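Transcriptional regulator, TetR family (Myxococcus xanthus, PDB 5K7F) probably acts as a DNA-binding transcriptional repressor of the TetR family that responds to isovaleryl coenzyme A and regulates alternative isovaleryl coenzyme A biosynthesis. Local coordinates at residues Y70-F75 / D131-K136; E76-S81 / R106-E111. One frame throughout, in Å; residues are numbered along the deposited sequence.

Contact 1: Y70-F75 / D131-K136; sequences YGMDLF and DARKKK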
ATOM      1  N   TYR A  70       2.596 -14.130  13.124  1.00  7.66           N
ATOM      2  CA  TYR A  70       3.938 -13.679  13.475  1.00 10.55           C
ATOM      3  C   TYR A  70       4.075 -12.198  13.163  1.00  9.65           C
ATOM      4  O   TYR A  70       4.631 -11.434  13.963  1.00 10.61           O
ATOM      5  CB  TYR A  70       4.981 -14.495  12.717  1.00  8.97           C
ATOM      6  CG  TYR A  70       6.447 -14.107  13.001  1.00 11.03           C
ATOM      7  CD1 TYR A  70       6.856 -13.689  14.248  1.00  9.61           C
ATOM      8  CD2 TYR A  70       7.403 -14.147  11.994  1.00 12.93           C
ATOM      9  CE1 TYR A  70       8.160 -13.319  14.494  1.00 19.16           C
ATOM     10  CE2 TYR A  70       8.719 -13.772  12.253  1.00 11.03           C
ATOM     11  CZ  TYR A  70       9.079 -13.365  13.482  1.00 15.71           C
ATOM     12  OH  TYR A  70      10.383 -12.986  13.754  1.00 14.03           O
ATOM     13  N   GLY A  71       3.488 -11.759  12.038  1.00 11.71           N
ATOM     14  CA  GLY A  71       3.551 -10.350  11.694  1.00  7.88           C
ATOM     15  C   GLY A  71       2.871  -9.487  12.739  1.00 10.17           C
ATOM     16  O   GLY A  71       3.325  -8.381  13.063  1.00  8.68           O
ATOM     17  N   MET A  72       1.746  -9.948  13.263  1.00 10.62           N
ATOM     18  CA  MET A  72       1.114  -9.134  14.307  1.00 11.32           C
ATOM     19  C   MET A  72       1.891  -9.178  15.616  1.00  8.78           C
ATOM     20  O   MET A  72       1.867  -8.206  16.380  1.00 10.41           O
ATOM     21  CB  MET A  72      -0.313  -9.588  14.537  1.00 11.20           C
ATOM     22  CG  MET A  72      -1.294  -9.234  13.380  1.00  8.99           C
ATOM     23  SD  MET A  72      -1.089  -7.584  12.651  1.00 18.33           S
ATOM     24  CE  MET A  72      -1.416  -6.513  14.055  1.00 16.40           C
ATOM     25  N   ASP A  73       2.530 -10.308  15.921  1.00  8.38           N
ATOM     26  CA  ASP A  73       3.460 -10.384  17.049  1.00 10.80           C
ATOM     27  C   ASP A  73       4.583  -9.379  16.888  1.00 10.99           C
ATOM     28  O   ASP A  73       5.061  -8.799  17.876  1.00 12.90           O
ATOM     29  CB  ASP A  73       4.057 -11.784  17.165  1.00 11.05           C
ATOM     30  CG  ASP A  73       3.119 -12.785  17.764  1.00 16.14           C
ATOM     31  OD1 ASP A  73       2.094 -12.391  18.318  1.00 15.31           O
ATOM     32  OD2 ASP A  73       3.468 -13.991  17.725  1.00 18.33           O
ATOM     33  N   LEU A  74       5.036  -9.169  15.651  1.00 10.75           N
ATOM     34  CA  LEU A  74       6.105  -8.210  15.428  1.00 11.35           C
ATOM     35  C   LEU A  74       5.636  -6.783  15.675  1.00 13.12           C
ATOM     36  O   LEU A  74       6.410  -5.966  16.184  1.00 11.81           O
ATOM     37  CB  LEU A  74       6.670  -8.343  14.016  1.00  9.90           C
ATOM     38  CG  LEU A  74       7.449  -9.608  13.759  1.00 12.07           C
ATOM     39  CD1 LEU A  74       7.972  -9.684  12.326  1.00  9.49           C
ATOM     40  CD2 LEU A  74       8.638  -9.701  14.808  1.00 10.33           C
ATOM     41  N   PHE A  75       4.403  -6.437  15.260  1.00  9.68           N
ATOM     42  CA  PHE A  75       3.846  -5.122  15.624  1.00 10.04           C
ATOM     43  C   PHE A  75       3.870  -4.900  17.147  1.00 16.27           C
ATOM     44  O   PHE A  75       4.198  -3.806  17.619  1.00 11.36           O
ATOM     45  CB  PHE A  75       2.419  -4.951  15.035  1.00  7.78           C
ATOM     46  CG  PHE A  75       2.409  -4.372  13.618  1.00  8.25           C
ATOM     47  CD1 PHE A  75       2.387  -2.989  13.416  1.00 12.01           C
ATOM     48  CD2 PHE A  75       2.429  -5.198  12.488  1.00 10.83           C
ATOM     49  CE1 PHE A  75       2.372  -2.454  12.167  1.00  9.26           C
ATOM     50  CE2 PHE A  75       2.442  -4.650  11.191  1.00 10.31           C
ATOM     51  CZ  PHE A  75       2.424  -3.273  11.041  1.00  6.76           C
ATOM     52  N   ASP A 131      -7.910 -10.301  11.343  1.00 19.95           N
ATOM     53  CA  ASP A 131      -8.548  -8.994  11.197  1.00 22.14           C
ATOM     54  C   ASP A 131      -8.730  -8.332  12.554  1.00 19.14           C
ATOM     55  O   ASP A 131      -8.547  -7.118  12.688  1.00 21.16           O
ATOM     56  CB  ASP A 131      -9.905  -9.123  10.500  1.00 24.64           C
ATOM     57  CG  ASP A 131      -9.793  -9.248   8.978  1.00 33.64           C
ATOM     58  OD1 ASP A 131      -8.669  -9.168   8.436  1.00 30.31           O
ATOM     59  OD2 ASP A 131     -10.850  -9.406   8.316  1.00 38.87           O
ATOM     60  N   ALA A 132      -9.092  -9.108  13.568  1.00 16.32           N
ATOM     61  CA  ALA A 132      -9.263  -8.545  14.907  1.00 20.85           C
ATOM     62  C   ALA A 132      -7.937  -8.050  15.467  1.00 16.11           C
ATOM     63  O   ALA A 132      -7.880  -7.003  16.115  1.00 17.00           O
ATOM     64  CB  ALA A 132      -9.879  -9.575  15.850  1.00 17.16           C
ATOM     65  N   ARG A 133      -6.853  -8.767  15.193  1.00 15.00           N
ATOM     66  CA  ARG A 133      -5.561  -8.290  15.652  1.00 17.38           C
ATOM     67  C   ARG A 133      -5.175  -7.008  14.926  1.00 11.94           C
ATOM     68  O   ARG A 133      -4.696  -6.047  15.545  1.00 14.54           O
ATOM     69  CB  ARG A 133      -4.512  -9.376  15.450  1.00 17.20           C
ATOM     70  CG  ARG A 133      -4.750 -10.643  16.294  1.00 15.43           C
ATOM     71  CD  ARG A 133      -3.519 -11.544  16.339  1.00 20.07           C
ATOM     72  NE  ARG A 133      -2.471 -10.939  17.159  1.00 17.84           N
ATOM     73  CZ  ARG A 133      -1.241 -11.421  17.325  1.00 17.36           C
ATOM     74  NH1 ARG A 133      -0.849 -12.543  16.734  1.00 16.65           N
ATOM     75  NH2 ARG A 133      -0.381 -10.764  18.071  1.00 17.09           N
ATOM     76  N   LYS A 134      -5.380  -6.966  13.617  1.00 15.14           N
ATOM     77  CA  LYS A 134      -5.058  -5.745  12.878  1.00 13.99           C
ATOM     78  C   LYS A 134      -5.834  -4.562  13.433  1.00 12.19           C
ATOM     79  O   LYS A 134      -5.317  -3.435  13.497  1.00 11.11           O
ATOM     80  CB  LYS A 134      -5.354  -5.929  11.385  1.00 16.59           C
ATOM     81  CG  LYS A 134      -4.365  -6.850  10.639  1.00 15.14           C
ATOM     82  CD  LYS A 134      -4.839  -7.127   9.214  1.00 19.79           C
ATOM     83  CE  LYS A 134      -3.820  -7.954   8.439  1.00 26.09           C
ATOM     84  NZ  LYS A 134      -4.164  -7.979   6.998  1.00 26.94           N
ATOM     85  N   LYS A 135      -7.085  -4.792  13.832  1.00 15.62           N
ATOM     86  CA  LYS A 135      -7.921  -3.678  14.265  1.00 15.06           C
ATOM     87  C   LYS A 135      -7.468  -3.114  15.606  1.00  9.84           C
ATOM     88  O   LYS A 135      -7.706  -1.931  15.879  1.00 14.15           O
ATOM     89  CB  LYS A 135      -9.391  -4.101  14.357  1.00 18.69           C
ATOM     90  CG  LYS A 135     -10.307  -2.960  14.827  1.00 20.89           C
ATOM     91  CD  LYS A 135     -11.782  -3.369  14.854  1.00 23.20           C
ATOM     92  CE  LYS A 135     -12.668  -2.181  15.218  1.00 29.41           C
ATOM     93  NZ  LYS A 135     -12.526  -1.762  16.631  1.00 32.33           N
ATOM     94  N   LYS A 136      -6.852  -3.926  16.458  1.00 15.23           N
ATOM     95  CA  LYS A 136      -6.287  -3.408  17.707  1.00 12.82           C
ATOM     96  C   LYS A 136      -5.200  -2.364  17.441  1.00 10.59           C
ATOM     97  O   LYS A 136      -5.122  -1.357  18.146  1.00 14.21           O
ATOM     98  CB  LYS A 136      -5.764  -4.544  18.561  1.00 15.27           C
ATOM     99  CG  LYS A 136      -6.888  -5.394  19.187  1.00 21.76           C
ATOM    100  CD  LYS A 136      -6.439  -6.114  20.456  1.00 34.34           C
ATOM    101  CE  LYS A 136      -7.268  -7.369  20.723  1.00 44.69           C
ATOM    102  NZ  LYS A 136      -6.749  -8.574  19.978  1.00 48.50           N
TER
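Arg133 reaches across from helix 125-150 and forms a salt bridge with Asp73 on helix 60-83. The stronger bond runs from Arg133 NH2 to Asp73 OD1 at 3.0 Å. It is fairly straight, with an N-H...O angle of 161°. OD1 lies nearly in the guanidinium plane, at its edge, and is met on its anti side, somewhat out of the carboxylate plane. A second, weak bond joins Arg133 NH1 to the same OD1 at 3.3 Å. One carboxylate oxygen therefore takes both NH groups, and the two flat groups are turned 60° against each other. NH1 also makes a weak hydrogen bond to Asn69, one turn earlier on helix 60-83.

The apolar contact is built on Met72. Its CB sits over the centre of the guanidinium face, 3.5 Å from Arg133 CZ. The arginine chain kinks at chi3 (71°), and this turns one guanidinium face onto Met72 CB. Met72 and Arg133 run alongside one another, pointing opposite ways, with Met72 CG 3.8 Å from Arg133 CB. Two successive turns in the Met72 chain carry its CE to 3.6 Å from the backbone O of Arg133. Met72 SD lies 3.9 Å from CG of Lys134, whose chain runs roughly perpendicular to that of Met72. The Lys134 ammonium leads away and bonds to the backbone O of Leu116. With an alanine at Arg133, Asp73 is likely to lose its cationic mate and Met72 CB the flat group that covers it.

The axes of segments 70-75 and 131-136 come within 10.4 Å and run nearly parallel. Leu116 of helix 110-117 also packs on Met72. This is near-parallel helix packing in the all-helical TetR fold, tying the helix that follows the helix-turn-helix region to a long helix of the C-terminal domain.

Contact 2: E76-S81 / R106-E111; sequences EEQVLS and RGWSKE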
ATOM      1  N   GLU A  76       3.533  -5.917  17.938  1.00 13.06           N
ATOM      2  CA  GLU A  76       3.678  -5.800  19.390  1.00 15.65           C
ATOM      3  C   GLU A  76       5.140  -5.629  19.813  1.00 18.78           C
ATOM      4  O   GLU A  76       5.484  -4.734  20.591  1.00 14.35           O
ATOM      5  CB  GLU A  76       3.096  -7.040  20.077  1.00 20.72           C
ATOM      6  CG  GLU A  76       3.361  -7.076  21.580  1.00 26.18           C
ATOM      7  CD  GLU A  76       2.636  -5.974  22.346  1.00 31.44           C
ATOM      8  OE1 GLU A  76       1.629  -5.415  21.814  1.00 26.52           O
ATOM      9  OE2 GLU A  76       3.067  -5.701  23.494  1.00 27.42           O
ATOM     10  N   GLU A  77       6.011  -6.505  19.329  1.00 15.56           N
ATOM     11  CA  GLU A  77       7.370  -6.580  19.837  1.00 12.37           C
ATOM     12  C   GLU A  77       8.231  -5.420  19.357  1.00 12.88           C
ATOM     13  O   GLU A  77       9.119  -4.948  20.089  1.00 15.23           O
ATOM     14  CB  GLU A  77       7.964  -7.906  19.404  1.00 11.70           C
ATOM     15  CG  GLU A  77       7.195  -9.060  20.005  1.00 18.28           C
ATOM     16  CD  GLU A  77       7.736 -10.408  19.586  1.00 23.39           C
ATOM     17  OE1 GLU A  77       8.751 -10.448  18.846  1.00 25.28           O
ATOM     18  OE2 GLU A  77       7.140 -11.423  20.014  1.00 22.62           O
ATOM     19  N   GLN A  78       8.016  -4.980  18.127  1.00 12.70           N
ATOM     20  CA  GLN A  78       8.859  -3.964  17.526  1.00 10.04           C
ATOM     21  C   GLN A  78       8.235  -2.586  17.525  1.00  8.71           C
ATOM     22  O   GLN A  78       8.927  -1.623  17.187  1.00  9.01           O
ATOM     23  CB  GLN A  78       9.206  -4.338  16.086  1.00  7.54           C
ATOM     24  CG  GLN A  78       9.982  -5.605  15.911  1.00 10.29           C
ATOM     25  CD  GLN A  78      11.364  -5.493  16.570  1.00 13.30           C
ATOM     26  OE1 GLN A  78      12.086  -4.503  16.344  1.00 17.04           O
ATOM     27  NE2 GLN A  78      11.734  -6.483  17.367  1.00 12.88           N
ATOM     28  N   VAL A  79       6.948  -2.457  17.835  1.00 13.57           N
ATOM     29  CA  VAL A  79       6.312  -1.147  17.760  1.00  7.99           C
ATOM     30  C   VAL A  79       5.584  -0.836  19.069  1.00  8.26           C
ATOM     31  O   VAL A  79       6.040  -0.005  19.849  1.00  9.04           O
ATOM     32  CB  VAL A  79       5.365  -1.052  16.544  1.00  6.50           C
ATOM     33  CG1 VAL A  79       4.718   0.312  16.508  1.00 12.23           C
ATOM     34  CG2 VAL A  79       6.088  -1.325  15.233  1.00  7.58           C
ATOM     35  N   LEU A  80       4.469  -1.522  19.337  1.00  9.00           N
ATOM     36  CA  LEU A  80       3.619  -1.147  20.475  1.00  9.47           C
ATOM     37  C   LEU A  80       4.344  -1.206  21.819  1.00 13.61           C
ATOM     38  O   LEU A  80       4.198  -0.312  22.667  1.00 15.56           O
ATOM     39  CB  LEU A  80       2.404  -2.052  20.532  1.00 14.78           C
ATOM     40  CG  LEU A  80       1.420  -1.799  19.453  1.00 11.29           C
ATOM     41  CD1 LEU A  80       0.346  -2.855  19.576  1.00 19.68           C
ATOM     42  CD2 LEU A  80       0.779  -0.426  19.605  1.00 19.70           C
ATOM     43  N   SER A  81       5.080  -2.272  22.068  1.00  9.67           N
ATOM     44  CA  SER A  81       5.719  -2.403  23.372  1.00 18.42           C
ATOM     45  C   SER A  81       6.748  -1.310  23.579  1.00 12.76           C
ATOM     46  O   SER A  81       7.101  -1.016  24.720  1.00 20.50           O
ATOM     47  CB  SER A  81       6.342  -3.781  23.510  1.00  9.77           C
ATOM     48  OG  SER A  81       7.392  -3.989  22.575  1.00 16.67           O
ATOM     49  N   ARG A 106      13.409  -3.218   7.755  1.00  6.96           N
ATOM     50  CA  ARG A 106      14.490  -4.111   8.189  1.00  9.44           C
ATOM     51  C   ARG A 106      14.467  -5.410   7.377  1.00  9.42           C
ATOM     52  O   ARG A 106      13.422  -6.037   7.181  1.00 12.73           O
ATOM     53  CB  ARG A 106      14.371  -4.410   9.680  1.00  8.21           C
ATOM     54  CG  ARG A 106      14.619  -3.218  10.619  1.00 10.24           C
ATOM     55  CD  ARG A 106      15.204  -3.697  12.012  1.00  9.01           C
ATOM     56  NE  ARG A 106      15.215  -2.653  13.020  1.00 11.90           N
ATOM     57  CZ  ARG A 106      14.153  -2.226  13.686  1.00 16.35           C
ATOM     58  NH1 ARG A 106      12.942  -2.726  13.425  1.00 15.81           N
ATOM     59  NH2 ARG A 106      14.309  -1.272  14.579  1.00 11.08           N
ATOM     60  N   GLY A 107      15.629  -5.822   6.887  1.00  8.10           N
ATOM     61  CA  GLY A 107      15.683  -7.024   6.076  1.00  7.91           C
ATOM     62  C   GLY A 107      14.994  -8.229   6.703  1.00 12.85           C
ATOM     63  O   GLY A 107      14.312  -8.982   6.007  1.00 14.57           O
ATOM     64  N   TRP A 108      15.161  -8.435   8.025  1.00 14.00           N
ATOM     65  CA  TRP A 108      14.641  -9.671   8.611  1.00 10.65           C
ATOM     66  C   TRP A 108      13.127  -9.687   8.770  1.00 10.05           C
ATOM     67  O   TRP A 108      12.551 -10.772   8.834  1.00 11.76           O
ATOM     68  CB  TRP A 108      15.294  -9.993   9.966  1.00 14.53           C
ATOM     69  CG  TRP A 108      15.079  -9.042  11.088  1.00 11.19           C
ATOM     70  CD1 TRP A 108      15.875  -7.984  11.437  1.00  8.60           C
ATOM     71  CD2 TRP A 108      13.995  -9.054  12.023  1.00 11.24           C
ATOM     72  NE1 TRP A 108      15.354  -7.339  12.538  1.00 10.23           N
ATOM     73  CE2 TRP A 108      14.216  -7.997  12.931  1.00 11.80           C
ATOM     74  CE3 TRP A 108      12.883  -9.884  12.210  1.00 11.50           C
ATOM     75  CZ2 TRP A 108      13.344  -7.723  13.988  1.00 16.97           C
ATOM     76  CZ3 TRP A 108      12.011  -9.607  13.281  1.00  9.14           C
ATOM     77  CH2 TRP A 108      12.247  -8.533  14.136  1.00 12.78           C
ATOM     78  N   SER A 109      12.456  -8.532   8.822  1.00  9.44           N
ATOM     79  CA  SER A 109      11.024  -8.497   9.077  1.00 10.35           C
ATOM     80  C   SER A 109      10.192  -8.127   7.850  1.00  8.59           C
ATOM     81  O   SER A 109       8.983  -8.330   7.870  1.00 10.24           O
ATOM     82  CB  SER A 109      10.730  -7.500  10.214  1.00 10.86           C
ATOM     83  OG  SER A 109      11.264  -6.223   9.895  1.00  8.98           O
ATOM     84  N   LYS A 110      10.806  -7.627   6.775  1.00  6.95           N
ATOM     85  CA  LYS A 110      10.032  -6.934   5.744  1.00  8.97           C
ATOM     86  C   LYS A 110       9.074  -7.857   4.991  1.00 11.33           C
ATOM     87  O   LYS A 110       7.979  -7.435   4.625  1.00 11.50           O
ATOM     88  CB  LYS A 110      10.976  -6.218   4.772  1.00 10.86           C
ATOM     89  CG  LYS A 110      11.887  -7.080   3.971  1.00 11.62           C
ATOM     90  CD  LYS A 110      13.009  -6.242   3.349  1.00 14.21           C
ATOM     91  CE  LYS A 110      13.906  -7.111   2.462  1.00 19.94           C
ATOM     92  NZ  LYS A 110      13.236  -7.463   1.189  1.00 24.46           N
ATOM     93  N   GLU A 111       9.454  -9.114   4.723  1.00 12.30           N
ATOM     94  CA  GLU A 111       8.569  -9.958   3.929  1.00 12.08           C
ATOM     95  C   GLU A 111       7.419 -10.513   4.759  1.00 10.29           C
ATOM     96  O   GLU A 111       6.316 -10.672   4.233  1.00 12.15           O
ATOM     97  CB  GLU A 111       9.332 -11.107   3.285  1.00 15.67           C
ATOM     98  CG  GLU A 111      10.270 -10.632   2.208  1.00 20.87           C
ATOM     99  CD  GLU A 111      11.698 -10.534   2.682  1.00 29.40           C
ATOM    100  OE1 GLU A 111      11.976 -10.840   3.865  1.00 35.85           O
ATOM    101  OE2 GLU A 111      12.545 -10.146   1.860  1.00 34.16           O
TER
HETATM  102  O   HOH W   1      10.701  -1.269  14.848  1.00 13.99           O
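Gln78 meets the rim of the Trp108 indole with its side-chain amide. NE2 lies close to the ring plane, 3.9 Å from Trp108 CH2, and CD is equally near CZ2. The amide stands almost upright to the indole, with their planes 88° apart. This is a van der Waals contact at the ring edge. On the oxygen side, Gln78 OE1 comes within 3.5 Å of Arg106 NH1, a polar approach but not a hydrogen bond.

A water makes the firmer link. It donates to the backbone O of Gln78 at 3.0 Å and accepts from Arg106 NH1 at the same length, lying at the edge of the guanidinium.

Further out, the Gln78 chain turns at chi2 (-64°), which brings its amide across toward the indole. The helix widens to a pi turn at 76-80. There Glu76 O accepts from both N and OG of Ser81. Tyr70 and Leu74 of helix 60-83 pack against the indole at CZ3, beside the Gln78 contact. Ser109 CB lies over one indole face, and Ser109 OG bonds to Leu103 O.

The arrangement is a surface contact, bridged by water, between a pi-bulged helix and the short turn joining helices 89-105 and 110-117 of the TetR-type fold.

Overall arrangement
Both contacts use helix 60-83, in consecutive segments, and their centres lie about 11 Å apart. Along the chain contact 2 closes a shorter loop within the one contact 1 closes: 76-81 and 106-111 both fall between 70-75 and 131-136. Contact 1 joins the helix to helix 125-150; contact 2 joins it to the turn before helix 110-117. They touch directly, with Leu74 CD2 3.7 Å from Trp108 CZ3. Helix 60-83 follows the predicted helix-turn-helix at 38-57. The two contacts join it to two different parts of the C-terminal region. This is consistent with the helix coupling DNA-binding and ligand-sensing regions, as in TetR relatives.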